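Long-range contact in rusticyanin (Thiobacillus ferrooxidans, PDB 2CAK), which carries electrons from cytochrome c552 to the A-type oxidase in the periplasm, using a single copper ion of the blue-copper type: residues F50-P61 with Y135-T145. Residues are numbered along the deposited sequence; the frame is centred on the assembly and turned at random. Where two conformers were deposited one is given.
Unlike the reference sequence in segment 50-61: Gly57 (reference Asp). With CU1 (copper (I) ion), chain B.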
# COMPACT_ATOMS: atom_id res chain seq x y z
N PHE A 50 -8.77 -2.52 11.94
CA PHE A 50 -7.36 -2.64 12.27
C PHE A 50 -6.96 -4.12 12.23
O PHE A 50 -7.60 -4.94 12.91
CB PHE A 50 -7.00 -2.03 13.63
CG PHE A 50 -5.57 -2.12 14.08
CD1 PHE A 50 -5.11 -3.23 14.77
CD2 PHE A 50 -4.68 -1.08 13.79
CE1 PHE A 50 -3.83 -3.32 15.11
CE2 PHE A 50 -3.35 -1.18 14.15
CZ PHE A 50 -2.95 -2.28 14.84
N PRO A 51 -5.82 -4.47 11.68
CA PRO A 51 -4.93 -3.71 10.79
C PRO A 51 -5.29 -4.02 9.33
O PRO A 51 -5.56 -5.17 8.99
CB PRO A 51 -3.57 -4.26 11.19
CG PRO A 51 -3.82 -5.69 11.51
CD PRO A 51 -5.21 -5.80 12.01
N SER A 52 -5.29 -3.03 8.47
CA SER A 52 -5.68 -3.19 7.09
C SER A 52 -5.12 -2.05 6.23
O SER A 52 -4.82 -1.00 6.78
CB SER A 52 -7.18 -3.21 6.94
OG SER A 52 -7.82 -2.01 7.20
N PHE A 53 -5.03 -2.29 4.94
CA PHE A 53 -4.80 -1.25 3.95
C PHE A 53 -6.08 -0.92 3.22
O PHE A 53 -6.86 -1.83 2.93
CB PHE A 53 -3.81 -1.74 2.90
CG PHE A 53 -2.39 -2.02 3.35
CD1 PHE A 53 -1.52 -0.97 3.64
CD2 PHE A 53 -1.92 -3.32 3.50
CE1 PHE A 53 -0.23 -1.24 3.98
CE2 PHE A 53 -0.61 -3.56 3.82
CZ PHE A 53 0.25 -2.53 4.10
N GLU A 54 -6.26 0.35 2.89
CA GLU A 54 -7.38 0.78 2.03
C GLU A 54 -6.79 1.36 0.73
O GLU A 54 -5.90 2.20 0.75
CB GLU A 54 -8.24 1.81 2.72
CG GLU A 54 -9.25 1.23 3.72
CD GLU A 54 -8.60 0.62 4.94
OE1 GLU A 54 -7.92 1.30 5.68
OE2 GLU A 54 -8.82 -0.64 5.19
N VAL A 55 -7.34 0.87 -0.38
CA VAL A 55 -7.00 1.41 -1.70
C VAL A 55 -8.31 1.68 -2.44
O VAL A 55 -9.17 0.77 -2.51
CB VAL A 55 -6.17 0.40 -2.52
CG1 VAL A 55 -5.85 0.97 -3.90
CG2 VAL A 55 -4.94 -0.06 -1.78
N HIS A 56 -8.54 2.88 -2.93
CA HIS A 56 -9.78 3.24 -3.59
C HIS A 56 -10.99 2.92 -2.71
O HIS A 56 -12.03 2.48 -3.19
CB HIS A 56 -9.92 2.57 -4.97
CG HIS A 56 -10.62 3.43 -5.96
ND1 HIS A 56 -9.96 4.00 -7.04
CD2 HIS A 56 -11.90 3.82 -6.08
CE1 HIS A 56 -10.82 4.71 -7.73
NE2 HIS A 56 -12.00 4.63 -7.20
N GLY A 57 -10.83 3.19 -1.40
CA GLY A 57 -11.83 3.01 -0.43
C GLY A 57 -12.32 1.62 -0.16
O GLY A 57 -13.41 1.40 0.35
N LYS A 58 -11.56 0.64 -0.50
CA LYS A 58 -11.81 -0.77 -0.29
C LYS A 58 -10.75 -1.33 0.65
O LYS A 58 -9.59 -0.92 0.59
CB LYS A 58 -11.75 -1.54 -1.61
CG LYS A 58 -12.78 -1.10 -2.65
CD LYS A 58 -14.15 -1.53 -2.19
CE LYS A 58 -14.31 -3.03 -2.48
NZ LYS A 58 -15.73 -3.32 -2.82
N LYS A 59 -11.13 -2.32 1.45
CA LYS A 59 -10.20 -2.99 2.35
C LYS A 59 -9.42 -4.11 1.67
O LYS A 59 -10.01 -5.03 1.11
CB LYS A 59 -11.02 -3.59 3.51
CG LYS A 59 -10.13 -4.19 4.58
CD LYS A 59 -10.95 -4.80 5.70
CE LYS A 59 -11.38 -6.15 5.21
NZ LYS A 59 -10.75 -7.19 6.13
N ASN A 60 -8.10 -3.99 1.74
CA ASN A 60 -7.17 -5.01 1.19
C ASN A 60 -7.59 -5.55 -0.16
O ASN A 60 -7.58 -6.77 -0.39
CB ASN A 60 -6.95 -6.14 2.16
CG ASN A 60 -6.43 -5.72 3.51
OD1 ASN A 60 -5.65 -4.79 3.62
ND2 ASN A 60 -6.85 -6.43 4.55
N PRO A 61 -7.89 -4.74 -1.16
CA PRO A 61 -8.35 -5.24 -2.47
C PRO A 61 -7.23 -5.86 -3.28
O PRO A 61 -6.05 -5.56 -3.13
CB PRO A 61 -8.89 -3.99 -3.16
CG PRO A 61 -8.05 -2.89 -2.60
CD PRO A 61 -7.86 -3.26 -1.17
N TYR A 135 1.25 -7.15 -1.27
CA TYR A 135 1.67 -5.98 -0.51
C TYR A 135 1.36 -6.28 0.97
O TYR A 135 0.29 -6.78 1.29
CB TYR A 135 1.01 -4.68 -0.99
CG TYR A 135 -0.51 -4.61 -1.04
CD1 TYR A 135 -1.24 -5.10 -2.12
CD2 TYR A 135 -1.23 -4.05 -0.01
CE1 TYR A 135 -2.61 -5.04 -2.17
CE2 TYR A 135 -2.60 -3.96 -0.06
CZ TYR A 135 -3.29 -4.45 -1.12
OH TYR A 135 -4.67 -4.37 -1.13
N VAL A 136 2.36 -6.00 1.84
CA VAL A 136 2.33 -6.39 3.23
C VAL A 136 2.84 -5.26 4.09
O VAL A 136 3.64 -4.43 3.64
CB VAL A 136 3.12 -7.69 3.50
CG1 VAL A 136 2.78 -8.80 2.53
CG2 VAL A 136 4.63 -7.47 3.50
N CYS A 137 2.46 -5.24 5.35
CA CYS A 137 3.07 -4.45 6.39
C CYS A 137 4.07 -5.34 7.18
O CYS A 137 3.73 -6.50 7.45
CB CYS A 137 2.05 -3.88 7.34
SG CYS A 137 2.75 -2.92 8.73
N GLN A 138 5.22 -4.75 7.52
CA GLN A 138 6.24 -5.50 8.26
C GLN A 138 6.18 -5.37 9.77
O GLN A 138 6.99 -6.03 10.45
CB GLN A 138 7.66 -5.10 7.80
CG GLN A 138 7.97 -5.57 6.40
CD GLN A 138 9.48 -5.42 6.16
OE1 GLN A 138 10.10 -4.43 5.78
NE2 GLN A 138 10.07 -6.52 6.57
N ILE A 139 5.27 -4.57 10.33
CA ILE A 139 5.21 -4.51 11.79
C ILE A 139 4.90 -5.88 12.32
O ILE A 139 3.95 -6.50 11.80
CB ILE A 139 4.18 -3.51 12.31
CG1 ILE A 139 4.57 -2.06 12.00
CG2 ILE A 139 3.99 -3.66 13.82
CD1 ILE A 139 3.56 -1.00 12.49
N PRO A 140 5.65 -6.42 13.27
CA PRO A 140 5.34 -7.80 13.75
C PRO A 140 3.90 -8.02 14.12
O PRO A 140 3.28 -7.23 14.84
CB PRO A 140 6.29 -7.93 14.97
CG PRO A 140 7.50 -7.12 14.53
CD PRO A 140 6.87 -5.89 13.88
N GLY A 141 3.32 -9.06 13.56
CA GLY A 141 1.95 -9.44 13.78
C GLY A 141 0.95 -8.93 12.78
O GLY A 141 -0.14 -9.48 12.68
N HIS A 142 1.24 -7.84 12.05
CA HIS A 142 0.19 -7.22 11.27
C HIS A 142 -0.18 -8.05 10.04
O HIS A 142 -1.39 -8.24 9.81
CB HIS A 142 0.60 -5.79 10.88
CG HIS A 142 0.51 -4.82 12.02
ND1 HIS A 142 0.58 -3.46 11.82
CD2 HIS A 142 0.38 -5.06 13.36
CE1 HIS A 142 0.48 -2.91 13.04
NE2 HIS A 142 0.35 -3.85 13.99
N ALA A 143 0.80 -8.49 9.25
CA ALA A 143 0.48 -9.38 8.14
C ALA A 143 -0.22 -10.67 8.56
O ALA A 143 -1.11 -11.15 7.84
CB ALA A 143 1.73 -9.64 7.29
N ALA A 144 0.23 -11.21 9.68
CA ALA A 144 -0.37 -12.44 10.21
C ALA A 144 -1.83 -12.27 10.56
O ALA A 144 -2.60 -13.24 10.58
CB ALA A 144 0.43 -12.90 11.42
N THR A 145 -2.21 -11.05 10.90
CA THR A 145 -3.56 -10.77 11.29
C THR A 145 -4.34 -10.09 10.19
O THR A 145 -5.43 -9.56 10.49
CB THR A 145 -3.56 -9.96 12.61
OG1 THR A 145 -2.76 -8.80 12.51
CG2 THR A 145 -2.85 -10.77 13.67
CU CU1 B . 1.02 -2.45 10.06
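The copper-ligand loop of a blue copper site, 137-147, rests here on residues 50-61, with His142 and Phe50, and Cys137 and Phe53, meeting beside the metal. Cys137 SG binds the copper ion at 2.2 Å and His142 ND1 at 2.1 Å; His84 and Met147 complete the site. The imidazole of His142 lies between Pro51 CB over one face and Ile139 CG2 over the other, while Phe50 turns its ring edge toward an imidazole face in an offset T-shaped pair, planes at 82°. Phe50 gets there because its CG stands anti to the backbone N (chi1 179°), which brings CZ to 3.8 Å from His142 NE2. Pro51, after a cis peptide bond, sets CG 3.4 Å from Thr145 OG1. Deeper in, Phe53 abuts the Val136-Cys137 peptide with its ring edge and brings its CZ to 3.9 Å from Cys137 CB, which makes Phe53 a second-shell residue of the metal. Tyr135 presents its own edge to the Phe53 face, planes at 62°, and Phe86 meets both rings. Tyr135 OH donates to Pro61 O over 2.7 Å, in the carbonyl plane on a lone pair, tying the end of strand 131-136 to the residue that leads from the 53-59 hairpin into strand 62-65. A phenylalanine in place of Tyr135 would probably keep the ring pair but leave Pro61 O without this buried donor. Phe53 N also bonds Asn60 OD1 at 2.9 Å, joining the two hairpin arms. An aromatic core between two sheets, with the Cys and His ligands on a loop at one end, is typical of the cupredoxin beta-sandwich.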